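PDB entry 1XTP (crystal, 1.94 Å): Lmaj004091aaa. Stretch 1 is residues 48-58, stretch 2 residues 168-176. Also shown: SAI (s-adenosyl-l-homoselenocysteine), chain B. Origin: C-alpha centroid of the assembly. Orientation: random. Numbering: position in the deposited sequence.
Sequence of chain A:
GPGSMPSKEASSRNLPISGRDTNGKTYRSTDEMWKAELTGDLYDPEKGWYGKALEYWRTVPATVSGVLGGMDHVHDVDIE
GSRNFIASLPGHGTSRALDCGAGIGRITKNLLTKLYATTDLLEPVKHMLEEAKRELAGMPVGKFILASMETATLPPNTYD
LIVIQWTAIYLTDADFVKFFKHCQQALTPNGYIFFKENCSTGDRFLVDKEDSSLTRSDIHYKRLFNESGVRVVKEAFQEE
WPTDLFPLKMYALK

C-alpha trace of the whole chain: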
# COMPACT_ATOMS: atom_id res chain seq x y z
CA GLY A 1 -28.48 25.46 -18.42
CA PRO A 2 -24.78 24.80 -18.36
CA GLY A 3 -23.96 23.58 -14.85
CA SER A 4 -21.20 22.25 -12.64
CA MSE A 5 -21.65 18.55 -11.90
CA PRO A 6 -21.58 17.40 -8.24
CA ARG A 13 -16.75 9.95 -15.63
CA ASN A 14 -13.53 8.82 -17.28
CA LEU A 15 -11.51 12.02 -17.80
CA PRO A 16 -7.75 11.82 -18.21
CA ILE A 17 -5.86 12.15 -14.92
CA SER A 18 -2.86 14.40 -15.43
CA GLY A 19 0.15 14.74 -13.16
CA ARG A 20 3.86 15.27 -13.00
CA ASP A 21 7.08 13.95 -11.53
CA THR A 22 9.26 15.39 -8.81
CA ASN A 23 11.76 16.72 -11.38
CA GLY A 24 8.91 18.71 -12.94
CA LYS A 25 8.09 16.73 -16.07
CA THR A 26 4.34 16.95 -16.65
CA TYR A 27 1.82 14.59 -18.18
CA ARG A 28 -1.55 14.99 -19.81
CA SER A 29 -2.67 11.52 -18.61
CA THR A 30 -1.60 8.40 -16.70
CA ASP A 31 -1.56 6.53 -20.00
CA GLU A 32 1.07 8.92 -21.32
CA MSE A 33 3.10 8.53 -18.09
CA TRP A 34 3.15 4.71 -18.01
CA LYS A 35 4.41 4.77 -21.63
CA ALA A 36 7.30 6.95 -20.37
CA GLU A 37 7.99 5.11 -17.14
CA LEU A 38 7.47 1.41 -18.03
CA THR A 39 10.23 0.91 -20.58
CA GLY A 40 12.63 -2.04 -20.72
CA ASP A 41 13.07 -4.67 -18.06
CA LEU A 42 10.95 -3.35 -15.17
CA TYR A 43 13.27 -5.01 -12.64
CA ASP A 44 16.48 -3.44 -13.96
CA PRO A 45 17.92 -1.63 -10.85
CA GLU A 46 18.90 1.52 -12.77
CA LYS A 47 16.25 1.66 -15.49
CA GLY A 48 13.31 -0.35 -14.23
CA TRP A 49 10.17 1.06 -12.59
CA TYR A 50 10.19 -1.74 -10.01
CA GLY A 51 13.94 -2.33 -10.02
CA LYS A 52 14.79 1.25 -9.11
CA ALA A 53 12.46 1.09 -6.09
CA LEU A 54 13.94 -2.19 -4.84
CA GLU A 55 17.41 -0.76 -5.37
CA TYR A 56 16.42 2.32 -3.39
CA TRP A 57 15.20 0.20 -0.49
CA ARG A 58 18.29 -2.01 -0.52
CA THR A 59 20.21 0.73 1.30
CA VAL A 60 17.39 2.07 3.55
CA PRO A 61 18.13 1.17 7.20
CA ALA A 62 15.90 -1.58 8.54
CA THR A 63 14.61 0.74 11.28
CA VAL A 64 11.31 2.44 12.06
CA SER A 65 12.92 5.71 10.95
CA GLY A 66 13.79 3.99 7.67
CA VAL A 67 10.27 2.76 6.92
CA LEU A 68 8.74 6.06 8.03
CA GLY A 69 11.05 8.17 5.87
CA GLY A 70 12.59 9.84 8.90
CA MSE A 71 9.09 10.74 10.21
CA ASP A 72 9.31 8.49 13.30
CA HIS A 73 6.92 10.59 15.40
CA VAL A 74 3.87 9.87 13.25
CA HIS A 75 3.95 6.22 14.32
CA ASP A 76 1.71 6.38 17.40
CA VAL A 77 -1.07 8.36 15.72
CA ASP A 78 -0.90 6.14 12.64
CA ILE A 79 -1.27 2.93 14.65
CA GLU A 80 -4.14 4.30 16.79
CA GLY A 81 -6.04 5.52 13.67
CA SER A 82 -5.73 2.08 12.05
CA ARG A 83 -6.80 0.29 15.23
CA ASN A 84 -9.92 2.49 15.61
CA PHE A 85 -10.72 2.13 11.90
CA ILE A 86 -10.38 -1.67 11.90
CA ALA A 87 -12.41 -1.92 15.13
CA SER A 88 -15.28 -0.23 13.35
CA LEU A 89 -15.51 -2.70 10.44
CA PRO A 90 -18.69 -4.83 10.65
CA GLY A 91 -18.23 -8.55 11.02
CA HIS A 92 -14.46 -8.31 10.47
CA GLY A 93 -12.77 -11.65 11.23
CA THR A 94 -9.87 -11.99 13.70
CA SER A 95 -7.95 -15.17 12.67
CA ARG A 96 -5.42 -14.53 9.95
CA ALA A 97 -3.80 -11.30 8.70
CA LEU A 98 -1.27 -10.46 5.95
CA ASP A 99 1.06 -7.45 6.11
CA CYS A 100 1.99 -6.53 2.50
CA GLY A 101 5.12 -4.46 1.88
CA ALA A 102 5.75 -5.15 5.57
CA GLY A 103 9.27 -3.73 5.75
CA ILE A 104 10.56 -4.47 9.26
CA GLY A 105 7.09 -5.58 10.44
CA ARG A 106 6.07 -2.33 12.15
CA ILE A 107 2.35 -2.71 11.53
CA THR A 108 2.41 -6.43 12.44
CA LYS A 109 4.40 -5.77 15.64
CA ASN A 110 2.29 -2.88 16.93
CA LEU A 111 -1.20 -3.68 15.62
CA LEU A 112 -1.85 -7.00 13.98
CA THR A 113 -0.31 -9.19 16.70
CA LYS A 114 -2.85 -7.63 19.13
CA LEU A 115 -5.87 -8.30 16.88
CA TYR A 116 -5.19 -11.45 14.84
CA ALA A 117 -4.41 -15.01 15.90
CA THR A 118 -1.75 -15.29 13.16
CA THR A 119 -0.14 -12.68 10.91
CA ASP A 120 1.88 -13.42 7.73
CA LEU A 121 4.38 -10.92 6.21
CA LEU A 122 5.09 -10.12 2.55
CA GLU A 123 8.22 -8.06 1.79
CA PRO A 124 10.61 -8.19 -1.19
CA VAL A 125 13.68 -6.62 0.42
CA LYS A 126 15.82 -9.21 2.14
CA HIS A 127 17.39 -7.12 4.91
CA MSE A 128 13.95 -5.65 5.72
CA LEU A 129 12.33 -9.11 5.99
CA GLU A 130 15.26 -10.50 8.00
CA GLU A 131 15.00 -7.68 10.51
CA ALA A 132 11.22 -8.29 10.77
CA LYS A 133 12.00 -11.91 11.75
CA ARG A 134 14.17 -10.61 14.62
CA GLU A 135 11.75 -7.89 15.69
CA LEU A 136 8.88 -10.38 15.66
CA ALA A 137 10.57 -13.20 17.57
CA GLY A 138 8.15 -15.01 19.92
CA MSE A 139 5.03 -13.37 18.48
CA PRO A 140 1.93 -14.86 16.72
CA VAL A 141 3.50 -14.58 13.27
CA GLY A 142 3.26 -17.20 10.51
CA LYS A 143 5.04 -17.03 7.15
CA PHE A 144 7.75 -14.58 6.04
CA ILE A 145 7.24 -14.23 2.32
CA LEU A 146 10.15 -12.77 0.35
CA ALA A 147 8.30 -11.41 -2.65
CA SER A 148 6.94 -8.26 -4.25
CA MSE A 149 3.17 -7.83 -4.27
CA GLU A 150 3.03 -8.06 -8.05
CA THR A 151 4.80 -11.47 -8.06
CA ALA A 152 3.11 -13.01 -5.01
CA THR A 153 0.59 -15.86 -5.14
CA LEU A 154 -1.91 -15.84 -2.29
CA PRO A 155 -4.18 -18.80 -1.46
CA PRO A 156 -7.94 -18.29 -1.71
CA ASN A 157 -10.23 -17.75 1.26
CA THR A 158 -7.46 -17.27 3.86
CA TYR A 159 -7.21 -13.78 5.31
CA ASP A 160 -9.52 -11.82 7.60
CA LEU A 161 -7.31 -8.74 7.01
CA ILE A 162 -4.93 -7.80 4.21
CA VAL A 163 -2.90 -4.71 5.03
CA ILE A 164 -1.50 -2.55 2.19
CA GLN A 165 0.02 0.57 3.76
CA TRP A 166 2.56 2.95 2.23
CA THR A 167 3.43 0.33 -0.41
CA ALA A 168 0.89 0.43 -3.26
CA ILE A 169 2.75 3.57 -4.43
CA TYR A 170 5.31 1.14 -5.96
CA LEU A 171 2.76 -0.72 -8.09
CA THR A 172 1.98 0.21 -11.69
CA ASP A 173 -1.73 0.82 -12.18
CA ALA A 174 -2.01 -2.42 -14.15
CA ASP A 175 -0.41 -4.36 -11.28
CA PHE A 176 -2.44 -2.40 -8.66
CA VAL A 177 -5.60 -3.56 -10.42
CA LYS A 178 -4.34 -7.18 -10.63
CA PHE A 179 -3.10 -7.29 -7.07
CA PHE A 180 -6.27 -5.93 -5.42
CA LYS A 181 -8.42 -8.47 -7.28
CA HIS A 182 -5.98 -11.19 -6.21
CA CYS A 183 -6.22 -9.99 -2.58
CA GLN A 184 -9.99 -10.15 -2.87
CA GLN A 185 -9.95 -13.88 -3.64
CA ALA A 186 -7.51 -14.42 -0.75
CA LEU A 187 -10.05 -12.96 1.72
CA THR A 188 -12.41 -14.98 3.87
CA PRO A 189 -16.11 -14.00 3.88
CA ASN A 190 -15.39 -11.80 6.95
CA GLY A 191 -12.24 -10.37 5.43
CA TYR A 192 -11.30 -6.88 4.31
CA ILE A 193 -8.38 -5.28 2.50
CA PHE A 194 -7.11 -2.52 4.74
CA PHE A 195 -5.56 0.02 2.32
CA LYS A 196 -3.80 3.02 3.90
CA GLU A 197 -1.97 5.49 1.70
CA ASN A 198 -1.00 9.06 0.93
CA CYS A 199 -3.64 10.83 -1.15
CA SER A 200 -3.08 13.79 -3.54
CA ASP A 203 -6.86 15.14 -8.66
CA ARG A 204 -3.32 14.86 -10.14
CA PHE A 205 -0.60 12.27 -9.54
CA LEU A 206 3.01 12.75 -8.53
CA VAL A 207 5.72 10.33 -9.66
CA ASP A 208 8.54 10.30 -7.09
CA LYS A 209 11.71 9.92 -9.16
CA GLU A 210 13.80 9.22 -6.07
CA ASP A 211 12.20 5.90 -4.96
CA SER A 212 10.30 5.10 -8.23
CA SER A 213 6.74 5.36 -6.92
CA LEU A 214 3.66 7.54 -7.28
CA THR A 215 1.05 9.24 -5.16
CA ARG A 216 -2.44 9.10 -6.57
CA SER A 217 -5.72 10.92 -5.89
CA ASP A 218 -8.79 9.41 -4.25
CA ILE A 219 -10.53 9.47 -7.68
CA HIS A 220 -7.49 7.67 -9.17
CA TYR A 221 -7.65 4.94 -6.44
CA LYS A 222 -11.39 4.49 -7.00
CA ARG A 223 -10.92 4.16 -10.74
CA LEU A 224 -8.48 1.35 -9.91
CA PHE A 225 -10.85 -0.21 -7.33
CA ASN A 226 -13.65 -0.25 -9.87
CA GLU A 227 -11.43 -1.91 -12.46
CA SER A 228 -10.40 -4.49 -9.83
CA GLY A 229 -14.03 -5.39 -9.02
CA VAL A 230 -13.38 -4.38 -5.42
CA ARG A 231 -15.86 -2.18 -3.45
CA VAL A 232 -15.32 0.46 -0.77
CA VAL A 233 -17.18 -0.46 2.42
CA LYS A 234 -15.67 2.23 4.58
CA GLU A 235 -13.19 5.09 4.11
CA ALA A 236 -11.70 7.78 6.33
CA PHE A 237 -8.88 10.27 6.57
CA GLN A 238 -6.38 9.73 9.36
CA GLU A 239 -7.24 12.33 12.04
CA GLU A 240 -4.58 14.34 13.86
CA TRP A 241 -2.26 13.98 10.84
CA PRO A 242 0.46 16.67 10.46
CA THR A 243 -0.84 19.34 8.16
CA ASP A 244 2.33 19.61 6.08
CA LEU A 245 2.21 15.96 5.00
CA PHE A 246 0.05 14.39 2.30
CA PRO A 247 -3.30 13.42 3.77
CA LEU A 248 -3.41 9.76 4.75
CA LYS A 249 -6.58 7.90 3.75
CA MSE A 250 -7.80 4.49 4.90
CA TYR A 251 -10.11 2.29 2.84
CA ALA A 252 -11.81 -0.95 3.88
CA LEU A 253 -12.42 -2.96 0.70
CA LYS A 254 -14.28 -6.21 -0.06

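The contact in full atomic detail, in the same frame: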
# COMPACT_ATOMS: atom_id res chain seq x y z
N GLY A 48 14.57 0.34 -14.33
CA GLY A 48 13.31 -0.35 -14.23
C GLY A 48 12.43 0.30 -13.18
O GLY A 48 12.90 0.61 -12.10
N TRP A 49 11.16 0.49 -13.52
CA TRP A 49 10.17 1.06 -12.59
C TRP A 49 10.20 0.38 -11.22
O TRP A 49 10.31 1.04 -10.18
CB TRP A 49 8.79 0.94 -13.20
CG TRP A 49 7.71 1.19 -12.25
CD1 TRP A 49 6.98 0.26 -11.58
CD2 TRP A 49 7.23 2.46 -11.83
NE1 TRP A 49 6.09 0.87 -10.75
CE2 TRP A 49 6.21 2.23 -10.88
CE3 TRP A 49 7.58 3.79 -12.14
CZ2 TRP A 49 5.53 3.26 -10.25
CZ3 TRP A 49 6.90 4.82 -11.51
CH2 TRP A 49 5.88 4.55 -10.58
N TYR A 50 10.11 -0.95 -11.23
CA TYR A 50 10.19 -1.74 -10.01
C TYR A 50 11.61 -1.86 -9.49
O TYR A 50 11.84 -1.71 -8.30
CB TYR A 50 9.60 -3.15 -10.21
CG TYR A 50 8.12 -3.17 -10.32
CD1 TYR A 50 7.32 -2.80 -9.23
CD2 TYR A 50 7.50 -3.57 -11.49
CE1 TYR A 50 5.94 -2.82 -9.33
CE2 TYR A 50 6.13 -3.59 -11.60
CZ TYR A 50 5.35 -3.21 -10.51
OH TYR A 50 3.99 -3.23 -10.61
N GLY A 51 12.57 -2.13 -10.40
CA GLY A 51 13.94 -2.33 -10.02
C GLY A 51 14.57 -1.16 -9.28
O GLY A 51 15.35 -1.33 -8.35
N LYS A 52 14.26 0.04 -9.74
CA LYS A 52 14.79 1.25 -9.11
C LYS A 52 14.28 1.42 -7.67
O LYS A 52 14.97 1.98 -6.81
CB LYS A 52 14.38 2.47 -9.94
CG LYS A 52 15.08 2.57 -11.26
CD LYS A 52 14.64 3.80 -12.00
CE LYS A 52 13.45 3.53 -12.92
NZ LYS A 52 13.12 4.74 -13.74
N ALA A 53 13.07 0.95 -7.41
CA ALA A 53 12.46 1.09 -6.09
C ALA A 53 13.09 0.11 -5.12
O ALA A 53 13.40 0.46 -3.98
CB ALA A 53 11.00 0.85 -6.18
N LEU A 54 13.29 -1.13 -5.60
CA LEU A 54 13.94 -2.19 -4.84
C LEU A 54 15.39 -1.84 -4.57
O LEU A 54 15.90 -2.14 -3.51
CB LEU A 54 13.86 -3.52 -5.61
CG LEU A 54 12.48 -4.12 -5.82
CD1 LEU A 54 12.59 -5.46 -6.53
CD2 LEU A 54 11.71 -4.25 -4.49
N GLU A 55 16.04 -1.21 -5.54
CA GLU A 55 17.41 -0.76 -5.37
C GLU A 55 17.48 0.38 -4.38
O GLU A 55 18.43 0.46 -3.59
CB GLU A 55 18.02 -0.37 -6.71
CG GLU A 55 19.42 0.23 -6.63
CD GLU A 55 20.45 -0.64 -5.91
OE1 GLU A 55 20.28 -1.88 -5.76
OE2 GLU A 55 21.46 -0.07 -5.50
N TYR A 56 16.50 1.26 -4.39
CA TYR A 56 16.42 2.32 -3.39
C TYR A 56 16.30 1.73 -1.98
O TYR A 56 16.96 2.17 -1.06
CB TYR A 56 15.24 3.25 -3.68
CG TYR A 56 15.00 4.27 -2.59
CD1 TYR A 56 15.68 5.49 -2.59
CD2 TYR A 56 14.11 4.01 -1.57
CE1 TYR A 56 15.46 6.41 -1.60
CE2 TYR A 56 13.88 4.92 -0.58
CZ TYR A 56 14.55 6.12 -0.59
OH TYR A 56 14.32 7.01 0.41
N TRP A 57 15.44 0.74 -1.82
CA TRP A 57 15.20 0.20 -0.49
C TRP A 57 16.32 -0.66 0.02
O TRP A 57 16.41 -0.85 1.22
CB TRP A 57 13.87 -0.52 -0.43
CG TRP A 57 12.76 0.46 -0.28
CD1 TRP A 57 11.98 0.97 -1.27
CD2 TRP A 57 12.33 1.08 0.93
NE1 TRP A 57 11.09 1.85 -0.75
CE2 TRP A 57 11.29 1.95 0.60
CE3 TRP A 57 12.74 0.98 2.28
CZ2 TRP A 57 10.61 2.71 1.55
CZ3 TRP A 57 12.06 1.75 3.23
CH2 TRP A 57 11.01 2.60 2.86
N ARG A 58 17.18 -1.16 -0.88
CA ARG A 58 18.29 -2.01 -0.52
C ARG A 58 19.17 -1.35 0.52
O ARG A 58 19.69 -2.01 1.39
CB ARG A 58 19.13 -2.36 -1.76
CG ARG A 58 20.24 -3.35 -1.52
CD ARG A 58 21.03 -3.69 -2.80
NE ARG A 58 21.72 -2.51 -3.30
CZ ARG A 58 22.85 -2.03 -2.80
NH1 ARG A 58 23.47 -2.62 -1.80
NH2 ARG A 58 23.35 -0.92 -3.32
N ALA A 168 1.50 0.51 -1.92
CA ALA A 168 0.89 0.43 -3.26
C ALA A 168 1.35 1.57 -4.19
O ALA A 168 1.04 1.57 -5.37
CB ALA A 168 -0.59 0.38 -3.16
N ILE A 169 2.08 2.53 -3.64
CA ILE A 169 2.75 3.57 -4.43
C ILE A 169 3.80 3.01 -5.41
O ILE A 169 4.10 3.65 -6.41
CB ILE A 169 3.43 4.65 -3.52
CG1 ILE A 169 4.51 4.03 -2.62
CG2 ILE A 169 2.38 5.36 -2.65
CD1 ILE A 169 5.41 5.05 -1.94
N TYR A 170 4.30 1.80 -5.13
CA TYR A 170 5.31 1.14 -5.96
C TYR A 170 4.74 0.31 -7.10
O TYR A 170 5.46 -0.06 -8.02
CB TYR A 170 6.22 0.27 -5.08
CG TYR A 170 6.93 1.09 -4.05
CD1 TYR A 170 7.87 2.03 -4.44
CD2 TYR A 170 6.61 1.00 -2.70
CE1 TYR A 170 8.51 2.83 -3.51
CE2 TYR A 170 7.26 1.78 -1.74
CZ TYR A 170 8.20 2.71 -2.17
OH TYR A 170 8.85 3.52 -1.28
N LEU A 171 3.44 0.03 -7.04
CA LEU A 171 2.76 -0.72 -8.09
C LEU A 171 2.42 0.14 -9.29
O LEU A 171 1.97 1.27 -9.14
CB LEU A 171 1.48 -1.37 -7.55
CG LEU A 171 1.60 -2.46 -6.49
CD1 LEU A 171 0.24 -2.71 -5.80
CD2 LEU A 171 2.16 -3.76 -7.08
N THR A 172 2.60 -0.41 -10.50
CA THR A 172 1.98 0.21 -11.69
C THR A 172 0.48 0.12 -11.52
O THR A 172 -0.01 -0.67 -10.73
CB THR A 172 2.36 -0.47 -12.98
OG1 THR A 172 1.76 -1.78 -13.04
CG2 THR A 172 3.87 -0.58 -13.10
N ASP A 173 -0.27 0.90 -12.29
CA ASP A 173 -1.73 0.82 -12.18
C ASP A 173 -2.25 -0.55 -12.61
O ASP A 173 -3.21 -1.06 -12.01
CB ASP A 173 -2.41 1.88 -13.05
CG ASP A 173 -2.40 3.26 -12.41
OD1 ASP A 173 -1.97 3.41 -11.26
OD2 ASP A 173 -2.83 4.20 -13.11
N ALA A 174 -1.66 -1.09 -13.68
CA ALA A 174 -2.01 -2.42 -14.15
C ALA A 174 -1.84 -3.45 -13.05
O ALA A 174 -2.71 -4.30 -12.86
CB ALA A 174 -1.14 -2.81 -15.37
N ASP A 175 -0.71 -3.39 -12.32
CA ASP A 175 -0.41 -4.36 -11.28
C ASP A 175 -1.20 -4.11 -10.00
O ASP A 175 -1.48 -5.05 -9.27
CB ASP A 175 1.09 -4.41 -11.00
CG ASP A 175 1.87 -5.08 -12.13
OD1 ASP A 175 1.24 -5.75 -12.97
OD2 ASP A 175 3.10 -4.94 -12.17
N PHE A 176 -1.56 -2.84 -9.76
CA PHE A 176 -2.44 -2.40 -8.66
C PHE A 176 -3.78 -3.07 -8.89
O PHE A 176 -4.29 -3.77 -8.01
CB PHE A 176 -2.57 -0.87 -8.70
CG PHE A 176 -3.35 -0.25 -7.54
CD1 PHE A 176 -4.73 -0.46 -7.39
CD2 PHE A 176 -2.72 0.58 -6.62
CE1 PHE A 176 -5.44 0.10 -6.35
CE2 PHE A 176 -3.45 1.20 -5.56
CZ PHE A 176 -4.79 0.95 -5.42
N SAI B . 4.15 -1.16 5.30
CA SAI B . 5.28 -0.94 6.25
CB SAI B . 6.50 -0.47 5.50
CG SAI B . 6.37 0.85 4.75
SE SAI B . 8.08 1.26 3.85
C SAI B . 4.98 0.13 7.30
O SAI B . 4.06 0.93 7.13
OXT SAI B . 5.67 0.23 8.31
C5' SAI B . 7.59 0.52 2.08
C4' SAI B . 7.93 -0.97 1.94
O4' SAI B . 7.45 -1.41 0.70
C3' SAI B . 9.42 -1.29 1.94
O3' SAI B . 9.70 -2.30 2.87
C2' SAI B . 9.75 -1.79 0.55
O2' SAI B . 10.76 -2.78 0.54
C1' SAI B . 8.39 -2.33 0.17
N9 SAI B . 8.16 -2.48 -1.26
C8 SAI B . 8.70 -1.72 -2.27
N7 SAI B . 8.23 -2.18 -3.43
C5 SAI B . 7.38 -3.22 -3.16
C6 SAI B . 6.62 -4.04 -3.99
N6 SAI B . 6.66 -3.87 -5.31
N1 SAI B . 5.84 -5.04 -3.42
C2 SAI B . 5.82 -5.23 -2.05
N3 SAI B . 6.57 -4.40 -1.24
C4 SAI B . 7.33 -3.41 -1.79

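Tyr170 loses more surface to the facing stretch than any other residue here, 105 Å² of the 406 Å² buried in total, and it is held at both ends by tryptophans of the first stretch. Its CA-to-CB bond runs sideways to that stretch, but with chi1 at -60° (m) the ring end comes nearer to it. At the phenol end, Trp57 NE1 donates to Tyr170 OH over 2.8 Å with an N-H...O angle of 149°, and the hydroxyl lies at the edge of the indole, near its plane, where the N-H points. The two rings are almost perpendicular: the Trp57 five-membered ring and the Tyr170 ring have planes at 87° and centroids 5.3 Å apart. At the backbone end, Trp49 NE1 donates to Tyr170 O over 3.0 Å; the angle of 133° shows a more bent bond. Between these two anchors the helix presents Ala53, whose CB sits 3.8 Å from Tyr170 CD1, an apolar contact one turn before Trp57.

Tyr50 covers the next largest area, 89 Å². It too starts sideways and reaches across with its end, and its hydroxyl works in both directions. As donor, Tyr50 OH bonds to Asp175 OD2 at 2.5 Å, a very short distance, with the carboxylate oxygen near the plane of the phenol ring. As acceptor, it takes the backbone hydrogen of Thr172: Thr172 N to Tyr50 OH measures 3.1 Å, and the angle of 168° is close to linear. The same hydroxyl therefore ties together two residues at the start of the second helix. That start is also closed internally, since Asp175 N donates to the N-cap side-chain oxygen Thr172 OG1 at 3.0 Å and 157°. Tyr50 thus binds a cap residue through its backbone and the residue bonded to that cap through its carboxylate.

Trp49, with 61 Å², has its CA-to-CB bond directed toward the second stretch. Besides the bond to Tyr170, Trp49 NE1 lies 3.5 Å from Thr172 CG2, so the indole also packs against the threonine methyl.

The ligand, s-adenosyl-l-homoselenocysteine, extends this arrangement. Tyr170 has SAI C8 over one face, with Tyr170 CD2 to SAI C8 at 3.5 Å, while Trp57 has SAI C2' over one face and brings Trp57 CH2 within 3.4 Å of SAI SE. The two aromatic residues joined by the NE1-to-OH bond therefore both touch the bound group, and each offers it a ring face.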